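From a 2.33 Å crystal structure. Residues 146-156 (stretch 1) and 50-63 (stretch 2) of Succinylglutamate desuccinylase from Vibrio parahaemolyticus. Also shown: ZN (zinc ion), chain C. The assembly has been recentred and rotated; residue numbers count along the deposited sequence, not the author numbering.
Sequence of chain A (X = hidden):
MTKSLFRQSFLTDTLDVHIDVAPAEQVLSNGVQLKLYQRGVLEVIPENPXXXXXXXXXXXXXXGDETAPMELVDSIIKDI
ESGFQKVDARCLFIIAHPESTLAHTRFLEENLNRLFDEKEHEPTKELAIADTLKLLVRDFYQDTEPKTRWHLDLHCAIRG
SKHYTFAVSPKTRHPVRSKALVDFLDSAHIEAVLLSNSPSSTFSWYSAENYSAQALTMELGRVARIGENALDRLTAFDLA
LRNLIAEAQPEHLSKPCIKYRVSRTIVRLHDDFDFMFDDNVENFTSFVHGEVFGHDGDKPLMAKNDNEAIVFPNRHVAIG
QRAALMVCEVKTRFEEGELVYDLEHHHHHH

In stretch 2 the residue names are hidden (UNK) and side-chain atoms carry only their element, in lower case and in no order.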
# COMPACT_ATOMS: atom_id res chain seq x y z
N PRO A 146 -0.66 14.17 14.66
CA PRO A 146 -1.07 13.81 13.30
C PRO A 146 0.02 14.01 12.24
O PRO A 146 0.15 13.19 11.33
CB PRO A 146 -2.28 14.72 13.06
CG PRO A 146 -2.90 14.79 14.45
CD PRO A 146 -1.69 15.00 15.33
N LYS A 147 0.79 15.08 12.37
CA LYS A 147 1.84 15.38 11.40
C LYS A 147 2.96 14.34 11.35
O LYS A 147 3.68 14.26 10.36
CB LYS A 147 2.44 16.77 11.66
CG LYS A 147 2.97 16.99 13.06
CD LYS A 147 3.46 18.43 13.22
CE LYS A 147 3.85 18.73 14.66
NZ LYS A 147 4.79 17.71 15.18
N THR A 148 3.09 13.56 12.41
CA THR A 148 4.11 12.52 12.48
C THR A 148 3.64 11.19 11.88
O THR A 148 4.45 10.30 11.63
CB THR A 148 4.51 12.24 13.94
OG1 THR A 148 3.48 11.47 14.58
CG2 THR A 148 4.68 13.56 14.70
N ARG A 149 2.35 11.05 11.63
CA ARG A 149 1.80 9.79 11.13
C ARG A 149 1.99 9.40 9.66
O ARG A 149 1.71 10.18 8.74
CB ARG A 149 0.33 9.72 11.49
CG ARG A 149 0.06 9.87 12.97
CD ARG A 149 -1.40 10.13 13.23
NE ARG A 149 -1.67 10.49 14.62
CZ ARG A 149 -2.83 10.99 15.03
NH1 ARG A 149 -3.81 11.18 14.15
NH2 ARG A 149 -3.02 11.29 16.31
N TRP A 150 2.46 8.17 9.47
CA TRP A 150 2.70 7.61 8.14
C TRP A 150 2.16 6.18 8.07
O TRP A 150 2.21 5.44 9.04
CB TRP A 150 4.20 7.52 7.82
CG TRP A 150 4.90 8.82 7.61
CD1 TRP A 150 5.11 9.80 8.53
CD2 TRP A 150 5.56 9.25 6.41
NE1 TRP A 150 5.88 10.80 7.99
CE2 TRP A 150 6.18 10.49 6.70
CE3 TRP A 150 5.72 8.69 5.13
CZ2 TRP A 150 6.91 11.20 5.73
CZ3 TRP A 150 6.46 9.40 4.18
CH2 TRP A 150 7.05 10.63 4.49
N HIS A 151 1.64 5.81 6.91
CA HIS A 151 1.15 4.46 6.70
C HIS A 151 1.46 4.06 5.27
O HIS A 151 0.87 4.58 4.32
CB HIS A 151 -0.35 4.33 6.96
CG HIS A 151 -0.83 2.91 6.87
ND1 HIS A 151 -2.14 2.54 7.14
CD2 HIS A 151 -0.18 1.77 6.54
CE1 HIS A 151 -2.27 1.24 6.98
NE2 HIS A 151 -1.10 0.74 6.62
N LEU A 152 2.39 3.14 5.14
CA LEU A 152 2.79 2.63 3.84
C LEU A 152 2.33 1.18 3.75
O LEU A 152 2.88 0.30 4.41
CB LEU A 152 4.31 2.72 3.69
CG LEU A 152 4.97 4.06 3.34
CD1 LEU A 152 4.30 5.22 4.03
CD2 LEU A 152 6.43 4.00 3.74
N ASP A 153 1.29 0.94 2.95
CA ASP A 153 0.74 -0.40 2.75
C ASP A 153 1.36 -0.98 1.48
O ASP A 153 1.05 -0.52 0.37
CB ASP A 153 -0.78 -0.34 2.60
CG ASP A 153 -1.40 -1.71 2.61
OD1 ASP A 153 -2.55 -1.88 2.15
OD2 ASP A 153 -0.73 -2.64 3.09
N LEU A 154 2.19 -2.00 1.63
CA LEU A 154 2.89 -2.60 0.49
C LEU A 154 2.23 -3.77 -0.24
O LEU A 154 1.99 -4.83 0.35
CB LEU A 154 4.29 -3.00 0.95
CG LEU A 154 4.95 -1.98 1.89
CD1 LEU A 154 6.38 -2.44 2.23
CD2 LEU A 154 4.96 -0.59 1.23
N HIS A 155 1.96 -3.56 -1.53
CA HIS A 155 1.31 -4.56 -2.37
C HIS A 155 2.14 -4.89 -3.62
O HIS A 155 3.26 -4.39 -3.79
CB HIS A 155 -0.07 -4.04 -2.78
CG HIS A 155 -1.00 -3.82 -1.63
ND1 HIS A 155 -2.19 -4.50 -1.49
CD2 HIS A 155 -0.90 -3.02 -0.54
CE1 HIS A 155 -2.78 -4.13 -0.37
NE2 HIS A 155 -2.02 -3.23 0.23
N CYS A 156 1.58 -5.76 -4.46
CA CYS A 156 2.18 -6.15 -5.74
C CYS A 156 1.02 -6.19 -6.72
O CYS A 156 -0.09 -6.59 -6.36
CB CYS A 156 2.81 -7.55 -5.67
SG CYS A 156 4.26 -7.65 -4.65
N UNK A 50 11.43 11.71 20.05
CA UNK A 50 11.22 13.14 20.22
C UNK A 50 9.86 13.53 19.65
O UNK A 50 9.11 12.67 19.17
c UNK A 50 12.29 13.99 19.50
c UNK A 50 13.68 13.48 19.82
o UNK A 50 12.07 13.95 18.08
N UNK A 51 9.54 14.82 19.70
CA UNK A 51 8.27 15.30 19.20
C UNK A 51 8.19 15.23 17.68
O UNK A 51 7.10 15.24 17.11
n UNK A 51 10.38 18.94 20.94
c UNK A 51 8.02 16.74 19.67
c UNK A 51 9.10 17.75 19.26
c UNK A 51 10.26 17.81 20.24
o UNK A 51 11.05 16.87 20.38
N UNK A 52 9.35 15.16 17.04
CA UNK A 52 9.40 15.10 15.58
C UNK A 52 9.64 13.68 15.05
O UNK A 52 9.81 13.48 13.85
c UNK A 52 10.40 17.49 15.56
c UNK A 52 10.49 16.04 15.05
o UNK A 52 9.15 19.09 14.30
c UNK A 52 9.11 18.20 15.18
o UNK A 52 8.05 17.86 15.75
N UNK A 53 9.68 12.71 15.96
CA UNK A 53 9.89 11.32 15.56
C UNK A 53 8.69 10.81 14.76
O UNK A 53 7.55 10.92 15.21
c UNK A 53 10.05 10.40 16.79
o UNK A 53 11.26 10.73 17.49
c UNK A 53 10.09 8.94 16.37
N UNK A 54 8.94 10.25 13.59
CA UNK A 54 7.85 9.73 12.76
C UNK A 54 7.27 8.42 13.31
O UNK A 54 7.95 7.63 13.96
c UNK A 54 8.72 10.77 10.60
c UNK A 54 9.30 11.79 8.38
c UNK A 54 8.34 9.50 11.33
n UNK A 54 10.54 12.46 8.87
c UNK A 54 8.99 10.51 9.13
N UNK A 55 5.98 8.23 13.06
CA UNK A 55 5.28 7.03 13.49
C UNK A 55 4.81 6.40 12.19
O UNK A 55 3.78 6.77 11.63
n UNK A 55 4.51 9.29 15.86
o UNK A 55 5.09 7.25 16.58
c UNK A 55 4.12 7.40 14.40
c UNK A 55 4.61 7.98 15.72
N UNK A 56 5.60 5.45 11.72
CA UNK A 56 5.31 4.78 10.46
C UNK A 56 4.78 3.36 10.59
O UNK A 56 5.39 2.50 11.21
c UNK A 56 8.66 5.97 8.88
c UNK A 56 6.58 4.69 9.59
c UNK A 56 6.19 4.30 8.17
c UNK A 56 7.33 6.02 9.61
N UNK A 57 3.62 3.13 9.98
CA UNK A 57 3.04 1.80 9.96
C UNK A 57 3.48 1.26 8.61
O UNK A 57 3.26 1.89 7.59
c UNK A 57 0.98 2.36 11.30
c UNK A 57 0.95 0.42 9.70
c UNK A 57 1.50 1.83 9.96
c UNK A 57 -0.54 2.46 11.36
N UNK A 58 4.14 0.12 8.62
CA UNK A 58 4.59 -0.48 7.37
C UNK A 58 3.93 -1.84 7.28
O UNK A 58 4.36 -2.79 7.92
c UNK A 58 6.13 -0.63 7.36
c UNK A 58 6.58 -1.21 6.02
c UNK A 58 6.78 0.74 7.59
c UNK A 58 8.27 0.67 7.94
N UNK A 59 2.86 -1.93 6.50
CA UNK A 59 2.16 -3.20 6.37
C UNK A 59 2.39 -3.87 5.02
O UNK A 59 2.62 -3.22 4.00
c UNK A 59 0.66 -3.02 6.63
o UNK A 59 0.06 -2.10 5.73
N UNK A 60 2.33 -5.19 5.03
CA UNK A 60 2.49 -5.96 3.82
C UNK A 60 1.61 -7.19 3.97
O UNK A 60 1.17 -7.52 5.07
s UNK A 60 4.58 -7.39 4.94
c UNK A 60 3.95 -6.37 3.63
N UNK A 61 1.35 -7.85 2.85
CA UNK A 61 0.55 -9.05 2.90
C UNK A 61 -0.95 -8.91 3.11
O UNK A 61 -1.58 -9.89 3.49
N UNK A 62 -1.53 -7.73 2.88
CA UNK A 62 -2.98 -7.56 3.01
C UNK A 62 -3.57 -8.63 2.09
O UNK A 62 -4.62 -9.22 2.37
c UNK A 62 -3.44 -6.14 2.56
c UNK A 62 -3.24 -5.16 3.72
c UNK A 62 -4.92 -6.15 2.14
c UNK A 62 -4.00 -5.53 4.99
N UNK A 63 -2.86 -8.87 0.99
CA UNK A 63 -3.18 -9.88 -0.01
C UNK A 63 -2.05 -10.89 0.16
O UNK A 63 -0.88 -10.54 0.05
c UNK A 63 -3.17 -9.27 -1.42
c UNK A 63 -5.49 -6.77 -2.66
c UNK A 63 -4.34 -8.37 -1.69
n UNK A 63 -4.32 -7.37 -2.63
c UNK A 63 -5.58 -8.35 -1.15
n UNK A 63 -6.28 -7.35 -1.77
ZN ZN C . -2.50 -5.97 -3.23
O HOH W 1 2.81 -7.42 0.63
O HOH W 2 -0.14 -5.17 2.19
O HOH W 3 -0.75 -6.92 0.14
O HOH W 4 -3.01 -5.29 -5.64

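Position 50 has one side-chain carbon carrying an oxygen and a second carbon, out of reach of stretch 1: Thr50. It opens a type I turn that ends at position 53. Position 51 carries three carbons, the third bearing one oxygen and one nitrogen; the end leads away from stretch 1 and is poorly ordered. This is Gln51. Position 52 has three carbons ending in two oxygens, and one of these lies 3.3 Å from Lys147 NZ. The carboxylate names Glu52, and the pair is a salt bridge with a weak hydrogen bond.

Position 53 again shows a carbon carrying one oxygen and one carbon, pointing away from stretch 1: Thr53. Its OG1 accepts from Thr50 N at 2.7 Å, tying the turn together. Position 54 is a row of four carbons ending in nitrogen, the third carbon 3.3 Å from Trp150 NE1: Lys54. Its aliphatic part does the work here, while the amine is satisfied elsewhere in the structure.

At position 55 two carbons end in one oxygen and one nitrogen, too short for glutamine, and the nitrogen lies 2.7 Å from Thr148 OG1: Asn55. Its ND2 donates in that contact, and its backbone N donates to Thr148 O at 2.9 Å, so one residue fixes the start of the pairing twice.

Position 56 holds four carbons forked at the first, one arm two carbons long; the one-carbon arm ends 3.8 Å from Trp150 CB. This is Ile56. Position 57 has the same fork but faces the other way, its short arm over the face of the His151 ring, 3.9 Å from the centroid: Ile57. Position 58 repeats the fork on the face of Ile56 and Trp150, its short arm 4.0 Å from Leu154 CD1: Ile58.

Position 59 has one carbon then one oxygen, and the oxygen lies 3.2 Å from His151 NE2 and 2.8 Å from Asp153 OD2: Ser59. Its OG accepts from the histidine and donates to the aspartate, a small relay between two side chains of stretch 1. Position 60 is one carbon then sulfur, with CB 4.3 Å from Leu154 CB: Cys60. Position 61 has no side-chain atoms and a positive phi of 75°, which by itself favours glycine: Gly61. Water 1 links its N to Leu154 O, 2.7 Å from each.

Position 62 forks at its first carbon, one arm two carbons long, with CB 3.6 Å from His155 CE1: Ile62. Position 63 ends in a five-membered ring of three carbons and two nitrogens, its face met by the edge of the His155 ring: His63. Its ND1 binds zinc at 2.4 Å, and His155 ND1 binds the same ion at 2.3 Å.

The contact is a parallel strand pair with alternating faces. Backbone hydrogen bonds set the register, from Asn55 N to Thr148 O (2.9 Å) through Leu154 N to Ser59 O (2.7 Å). Trp150, Leu152 and Leu154 meet Ile56, Ile58 and Cys60 on an apolar face; Asn55, Ile57 and Ser59 share the other with Arg149, His151 and Asp153. After Cys60, waters and the shared zinc join direct side-chain contacts of Ile62 and His63.

Stretch 2, residues 50-63: TQETKNIIISCGIH
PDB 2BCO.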